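Local coordinates for B12-binding domain-containing protein (Kitasatospora setae, PDB 6WTE), which binds cobalamin and a [4Fe-4S] cluster and, as the radical SAM methylase TsrM, probably transfers a methyl group from S-adenosylmethionine by a non-radical route, at residues R69-V74 and R412-T417; F77-F82 and Q437-D442. All coordinates share one frame; numbering follows the deposited sequence. Where two conformers were deposited one is given.

Both interactions join the cobalamin-binding domain to the radical SAM core, and their centres lie about 12 Å apart. Their first segments, 69-74 and 77-82, belong to one loop between strand 63-67 and helix 83-96. The second segments come much later: 412-417 leaves strand 404-412 and leads to helix 418-427, while 437-442 follows strand 436-437. Along the chain the segments of the two interactions therefore alternate. The loop also binds to itself, T71 O lying 2.7 Å from F82 N and T73 OG1 2.9 Å from E78 OE1. Interaction 1 is buried at the cobalamin pocket; interaction 2 is farther out and partly hydrated, so one loop meets the core at two depths.

Interaction 1: residues R69-V74 and R412-T417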
loop_
_atom_site.group_PDB
_atom_site.type_symbol
_atom_site.label_atom_id
_atom_site.label_comp_id
_atom_site.label_asym_id
_atom_site.label_seq_id
_atom_site.Cartn_x
_atom_site.Cartn_y
_atom_site.Cartn_z
ATOM N N ARG A 69 3.167 7.800 1.193
ATOM C CA ARG A 69 2.515 6.496 1.180
ATOM C C ARG A 69 2.298 5.978 -0.237
ATOM O O ARG A 69 2.509 4.789 -0.504
ATOM C CB ARG A 69 1.181 6.584 1.917
ATOM C CG ARG A 69 0.456 5.254 2.102
ATOM C CD ARG A 69 -0.962 5.540 2.570
ATOM N NE ARG A 69 -1.659 4.355 3.071
ATOM C CZ ARG A 69 -2.274 3.467 2.301
ATOM N NH1 ARG A 69 -2.878 2.430 2.863
ATOM N NH2 ARG A 69 -2.293 3.616 0.982
ATOM N N ASN A 70 1.829 6.840 -1.136
ATOM C CA ASN A 70 1.483 6.463 -2.499
ATOM C C ASN A 70 2.313 7.283 -3.478
ATOM O O ASN A 70 2.418 8.504 -3.332
ATOM C CB ASN A 70 -0.007 6.690 -2.782
ATOM C CG ASN A 70 -0.902 6.232 -1.638
ATOM O OD1 ASN A 70 -0.708 5.161 -1.067
ATOM N ND2 ASN A 70 -1.891 7.051 -1.303
ATOM N N THR A 71 2.908 6.613 -4.464
ATOM C CA THR A 71 3.574 7.346 -5.538
ATOM C C THR A 71 2.587 7.798 -6.603
ATOM O O THR A 71 2.769 8.861 -7.205
ATOM C CB THR A 71 4.649 6.476 -6.189
ATOM O OG1 THR A 71 4.051 5.256 -6.657
ATOM C CG2 THR A 71 5.739 6.148 -5.193
ATOM N N ASP A 72 1.561 6.988 -6.853
ATOM C CA ASP A 72 0.524 7.262 -7.839
ATOM C C ASP A 72 -0.662 6.377 -7.482
ATOM O O ASP A 72 -0.618 5.629 -6.504
ATOM C CB ASP A 72 1.012 7.017 -9.280
ATOM C CG ASP A 72 1.474 5.591 -9.525
ATOM O OD1 ASP A 72 2.522 5.199 -8.972
ATOM O OD2 ASP A 72 0.796 4.866 -10.297
ATOM N N THR A 73 -1.727 6.465 -8.280
ATOM C CA THR A 73 -2.900 5.649 -7.991
ATOM C C THR A 73 -2.668 4.175 -8.281
ATOM O O THR A 73 -3.428 3.342 -7.781
ATOM C CB THR A 73 -4.113 6.129 -8.790
ATOM O OG1 THR A 73 -3.895 5.883 -10.185
ATOM C CG2 THR A 73 -4.356 7.615 -8.558
ATOM N N VAL A 74 -1.659 3.845 -9.096
ATOM C CA VAL A 74 -1.241 2.476 -9.403
ATOM C C VAL A 74 -2.251 1.824 -10.354
ATOM O O VAL A 74 -2.079 0.676 -10.779
ATOM C CB VAL A 74 -0.997 1.684 -8.096
ATOM C CG1 VAL A 74 -0.727 0.206 -8.317
ATOM C CG2 VAL A 74 0.194 2.294 -7.361
ATOM N N ARG A 412 1.183 -1.320 -13.330
ATOM C CA ARG A 412 2.224 -0.306 -13.190
ATOM C C ARG A 412 3.521 -0.975 -12.752
ATOM O O ARG A 412 3.539 -1.724 -11.769
ATOM C CB ARG A 412 1.811 0.763 -12.171
ATOM C CG ARG A 412 0.995 1.908 -12.746
ATOM C CD ARG A 412 1.877 3.046 -13.250
ATOM N NE ARG A 412 2.621 3.672 -12.158
ATOM C CZ ARG A 412 3.945 3.731 -12.080
ATOM N NH1 ARG A 412 4.703 3.224 -13.048
ATOM N NH2 ARG A 412 4.511 4.319 -11.037
ATOM N N LEU A 413 4.605 -0.707 -13.486
ATOM C CA LEU A 413 5.897 -1.335 -13.243
ATOM C C LEU A 413 6.742 -0.510 -12.283
ATOM O O LEU A 413 6.794 0.714 -12.385
ATOM C CB LEU A 413 6.657 -1.514 -14.557
ATOM C CG LEU A 413 5.979 -2.451 -15.559
ATOM C CD1 LEU A 413 6.760 -2.489 -16.845
ATOM C CD2 LEU A 413 5.849 -3.841 -14.964
ATOM N N PHE A 414 7.427 -1.198 -11.372
ATOM C CA PHE A 414 8.293 -0.584 -10.381
ATOM C C PHE A 414 9.658 -1.258 -10.402
ATOM O O PHE A 414 9.780 -2.410 -10.833
ATOM C CB PHE A 414 7.661 -0.671 -8.984
ATOM C CG PHE A 414 6.492 0.253 -8.811
ATOM C CD1 PHE A 414 5.226 -0.124 -9.241
ATOM C CD2 PHE A 414 6.662 1.505 -8.245
ATOM C CE1 PHE A 414 4.147 0.731 -9.097
ATOM C CE2 PHE A 414 5.585 2.362 -8.095
ATOM C CZ PHE A 414 4.328 1.973 -8.524
ATOM N N PRO A 415 10.710 -0.545 -9.983
ATOM C CA PRO A 415 12.076 -1.042 -10.231
ATOM C C PRO A 415 12.410 -2.334 -9.505
ATOM O O PRO A 415 13.164 -3.154 -10.043
ATOM C CB PRO A 415 12.963 0.120 -9.756
ATOM C CG PRO A 415 12.083 0.928 -8.841
ATOM C CD PRO A 415 10.718 0.821 -9.427
ATOM N N TYR A 416 11.884 -2.546 -8.303
ATOM C CA TYR A 416 12.273 -3.725 -7.542
ATOM C C TYR A 416 11.129 -4.723 -7.495
ATOM O O TYR A 416 10.736 -5.198 -6.427
ATOM C CB TYR A 416 12.738 -3.317 -6.148
ATOM C CG TYR A 416 13.828 -2.287 -6.251
ATOM C CD1 TYR A 416 15.069 -2.632 -6.765
ATOM C CD2 TYR A 416 13.604 -0.963 -5.892
ATOM C CE1 TYR A 416 16.077 -1.696 -6.895
ATOM C CE2 TYR A 416 14.612 -0.008 -6.015
ATOM C CZ TYR A 416 15.843 -0.386 -6.523
ATOM O OH TYR A 416 16.855 0.531 -6.657
ATOM N N THR A 417 10.584 -5.016 -8.663
ATOM C CA THR A 417 9.669 -6.120 -8.854
ATOM C C THR A 417 10.249 -7.037 -9.917
ATOM O O THR A 417 10.947 -6.572 -10.824
ATOM C CB THR A 417 8.278 -5.651 -9.290
ATOM O OG1 THR A 417 8.353 -5.060 -10.596
ATOM C CG2 THR A 417 7.718 -4.634 -8.302
HETATM O O HOH W 1 -0.663 -1.639 -11.120
#
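At the wall of the cobalamin pocket, the carboxylate of D72 meets the guanidinium of R412 tip to tip in a buried salt bridge between the B12-binding domain and the radical SAM core. The arginine grips side-on: NE lies 2.9 Å from D72 OD2 and NH2 3.0 Å from D72 OD1. The oxygens lie nearly in the guanidinium plane, but the nitrogens approach from above the carboxylate, the two planes being 50° apart.

Each oxygen has a second donor from its own loop. T71 OG1 donates to D72 OD1 on its anti side over 2.8 Å, and V74 N reaches OD2 from the face opposite R412 NE. That backbone bond closes an Asx turn, in which the short side chain of an Asp or Asn accepts from the peptide N-H two residues on; chi1 of 59° puts CG of D72 between its own backbone N and carbonyl carbon. With four donors around it, the carboxylate is probably stabilised as the anion. Beyond it, R412 NH1 donates to V474 O.

F414 lies beside this polar group with its flat, apolar ring. Its CE2 comes 3.6 Å from T71 OG1 and its CZ 3.7 Å from D72 OD1, both oxygens lying at the ring edge, where C-H groups would tolerate them. The methyl CG2 of V74 packs obliquely against CZ at 4.3 Å. Water 1 donates to V74 O and accepts from R412 N, joining the two backbones. Cobalamin is bound by the same loop, through T71 N, T73 O and N70 ND2.

Interaction 2: residues F77-F82 and Q437-D442; sequences FEQRPF and QSNTAD
Q79 lays its terminal amide against that of N439, the two planes stacked and only 25° apart, and this is the tight part of the contact. The backbone N-H of N439 points almost straight at Q79 OE1 (N to OE1 2.7 Å, 168°), using an in-plane lone pair. Q79 NE2 donates to Q437 OE1 at 3.0 Å and also to A76 O. Q437 NE2 in turn holds N439 OD1 at 2.9 Å, so three amides, each both donor and acceptor, are linked. Glutamine suits position 79 because its chain, extended beyond CG, spans the gap between the loops. An alanine here would probably leave N439 N without its acceptor and open a gap beside the N439 amide.

The contact is looser where waters enter it. N439 ND2 makes a long, weak bond to F77 O (3.4 Å) and donates to water 2, which donates to E78 O. Water 3 donates to Q79 OE1, alongside N439 N, and to T440 OG1, which is also bonded to F471 O; T440 is the exposed residue of the type I turn S438-A441.

W495 of helix 491-503 packs against F77, Q79 and N439, while the backbone of Q437, in strand 436-437, pairs with C475 of antiparallel strand 475-476.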
loop_
_atom_site.group_PDB
_atom_site.type_symbol
_atom_site.label_atom_id
_atom_site.label_comp_id
_atom_site.label_asym_id
_atom_site.label_seq_id
_atom_site.Cartn_x
_atom_site.Cartn_y
_atom_site.Cartn_z
ATOM N N PHE A 77 -4.302 2.123 -16.298
ATOM C CA PHE A 77 -4.930 2.932 -17.334
ATOM C C PHE A 77 -4.961 4.415 -16.983
ATOM O O PHE A 77 -5.168 5.241 -17.878
ATOM C CB PHE A 77 -6.354 2.433 -17.605
ATOM C CG PHE A 77 -7.139 2.146 -16.359
ATOM C CD1 PHE A 77 -7.033 0.921 -15.719
ATOM C CD2 PHE A 77 -7.980 3.109 -15.818
ATOM C CE1 PHE A 77 -7.747 0.660 -14.565
ATOM C CE2 PHE A 77 -8.704 2.847 -14.665
ATOM C CZ PHE A 77 -8.583 1.626 -14.039
ATOM N N GLU A 78 -4.718 4.773 -15.722
ATOM C CA GLU A 78 -4.827 6.157 -15.274
ATOM C C GLU A 78 -3.492 6.888 -15.278
ATOM O O GLU A 78 -3.385 7.969 -15.863
ATOM C CB GLU A 78 -5.424 6.215 -13.864
ATOM C CG GLU A 78 -5.782 7.630 -13.436
ATOM C CD GLU A 78 -6.379 7.693 -12.046
ATOM O OE1 GLU A 78 -6.426 6.645 -11.365
ATOM O OE2 GLU A 78 -6.797 8.801 -11.639
ATOM N N GLN A 79 -2.473 6.319 -14.643
ATOM C CA GLN A 79 -1.148 6.929 -14.575
ATOM C C GLN A 79 -1.232 8.347 -14.010
ATOM O O GLN A 79 -0.796 9.331 -14.619
ATOM C CB GLN A 79 -0.482 6.896 -15.950
ATOM C CG GLN A 79 -0.182 5.472 -16.386
ATOM C CD GLN A 79 0.206 5.370 -17.836
ATOM O OE1 GLN A 79 0.850 6.264 -18.384
ATOM N NE2 GLN A 79 -0.195 4.281 -18.477
ATOM N N ARG A 80 -1.823 8.428 -12.822
ATOM C CA ARG A 80 -1.965 9.694 -12.113
ATOM C C ARG A 80 -0.988 9.726 -10.949
ATOM O O ARG A 80 -1.200 9.032 -9.945
ATOM C CB ARG A 80 -3.395 9.902 -11.614
ATOM C CG ARG A 80 -3.526 11.122 -10.708
ATOM C CD ARG A 80 -4.921 11.720 -10.734
ATOM N NE ARG A 80 -5.008 12.893 -9.868
ATOM C CZ ARG A 80 -5.463 12.868 -8.620
ATOM N NH1 ARG A 80 -5.883 11.727 -8.087
ATOM N NH2 ARG A 80 -5.502 13.983 -7.904
ATOM N N PRO A 81 0.092 10.496 -11.038
ATOM C CA PRO A 81 1.085 10.514 -9.963
ATOM C C PRO A 81 0.672 11.398 -8.798
ATOM O O PRO A 81 -0.097 12.349 -8.946
ATOM C CB PRO A 81 2.326 11.091 -10.650
ATOM C CG PRO A 81 1.765 12.017 -11.663
ATOM C CD PRO A 81 0.492 11.360 -12.164
ATOM N N PHE A 82 1.204 11.058 -7.622
ATOM C CA PHE A 82 1.115 11.916 -6.450
ATOM C C PHE A 82 2.431 12.598 -6.092
ATOM O O PHE A 82 2.414 13.559 -5.318
ATOM C CB PHE A 82 0.655 11.112 -5.223
ATOM C CG PHE A 82 -0.724 10.524 -5.349
ATOM C CD1 PHE A 82 -1.829 11.342 -5.527
ATOM C CD2 PHE A 82 -0.918 9.156 -5.249
ATOM C CE1 PHE A 82 -3.102 10.803 -5.627
ATOM C CE2 PHE A 82 -2.190 8.610 -5.347
ATOM C CZ PHE A 82 -3.278 9.434 -5.540
ATOM N N GLN A 437 4.206 0.231 -21.895
ATOM C CA GLN A 437 3.285 1.286 -22.295
ATOM C C GLN A 437 3.356 2.437 -21.302
ATOM O O GLN A 437 3.556 2.232 -20.103
ATOM C CB GLN A 437 1.844 0.756 -22.376
ATOM C CG GLN A 437 0.834 1.667 -23.083
ATOM C CD GLN A 437 0.225 2.742 -22.178
ATOM O OE1 GLN A 437 0.304 2.665 -20.953
ATOM N NE2 GLN A 437 -0.390 3.745 -22.791
ATOM N N SER A 438 3.168 3.649 -21.817
ATOM C CA SER A 438 2.936 4.812 -20.971
ATOM C C SER A 438 2.110 5.818 -21.753
ATOM O O SER A 438 2.366 6.046 -22.939
ATOM C CB SER A 438 4.237 5.472 -20.505
ATOM O OG SER A 438 3.938 6.578 -19.668
ATOM N N ASN A 439 1.126 6.424 -21.079
ATOM C CA ASN A 439 0.232 7.360 -21.751
ATOM C C ASN A 439 0.948 8.599 -22.261
ATOM O O ASN A 439 0.450 9.244 -23.187
ATOM C CB ASN A 439 -0.889 7.801 -20.813
ATOM C CG ASN A 439 -1.841 6.678 -20.473
ATOM O OD1 ASN A 439 -1.827 5.620 -21.103
ATOM N ND2 ASN A 439 -2.685 6.908 -19.481
ATOM N N THR A 440 2.082 8.963 -21.663
ATOM C CA THR A 440 2.813 10.170 -22.030
ATOM C C THR A 440 4.134 9.864 -22.728
ATOM O O THR A 440 5.004 10.736 -22.814
ATOM C CB THR A 440 3.052 11.029 -20.789
ATOM O OG1 THR A 440 3.749 10.253 -19.810
ATOM C CG2 THR A 440 1.725 11.482 -20.199
ATOM N N ALA A 441 4.306 8.641 -23.222
ATOM C CA ALA A 441 5.564 8.260 -23.852
ATOM C C ALA A 441 5.727 8.948 -25.200
ATOM O O ALA A 441 4.817 8.937 -26.034
ATOM C CB ALA A 441 5.634 6.744 -24.024
ATOM N N ASP A 442 6.897 9.546 -25.415
ATOM C CA ASP A 442 7.250 10.105 -26.715
ATOM C C ASP A 442 8.205 9.119 -27.381
ATOM O O ASP A 442 9.428 9.243 -27.314
ATOM C CB ASP A 442 7.868 11.491 -26.559
ATOM C CG ASP A 442 7.966 12.237 -27.876
ATOM O OD1 ASP A 442 7.492 11.702 -28.904
ATOM O OD2 ASP A 442 8.516 13.359 -27.885
HETATM O O HOH W 2 -2.086 9.687 -18.165
HETATM O O HOH W 3 2.322 8.470 -17.641
#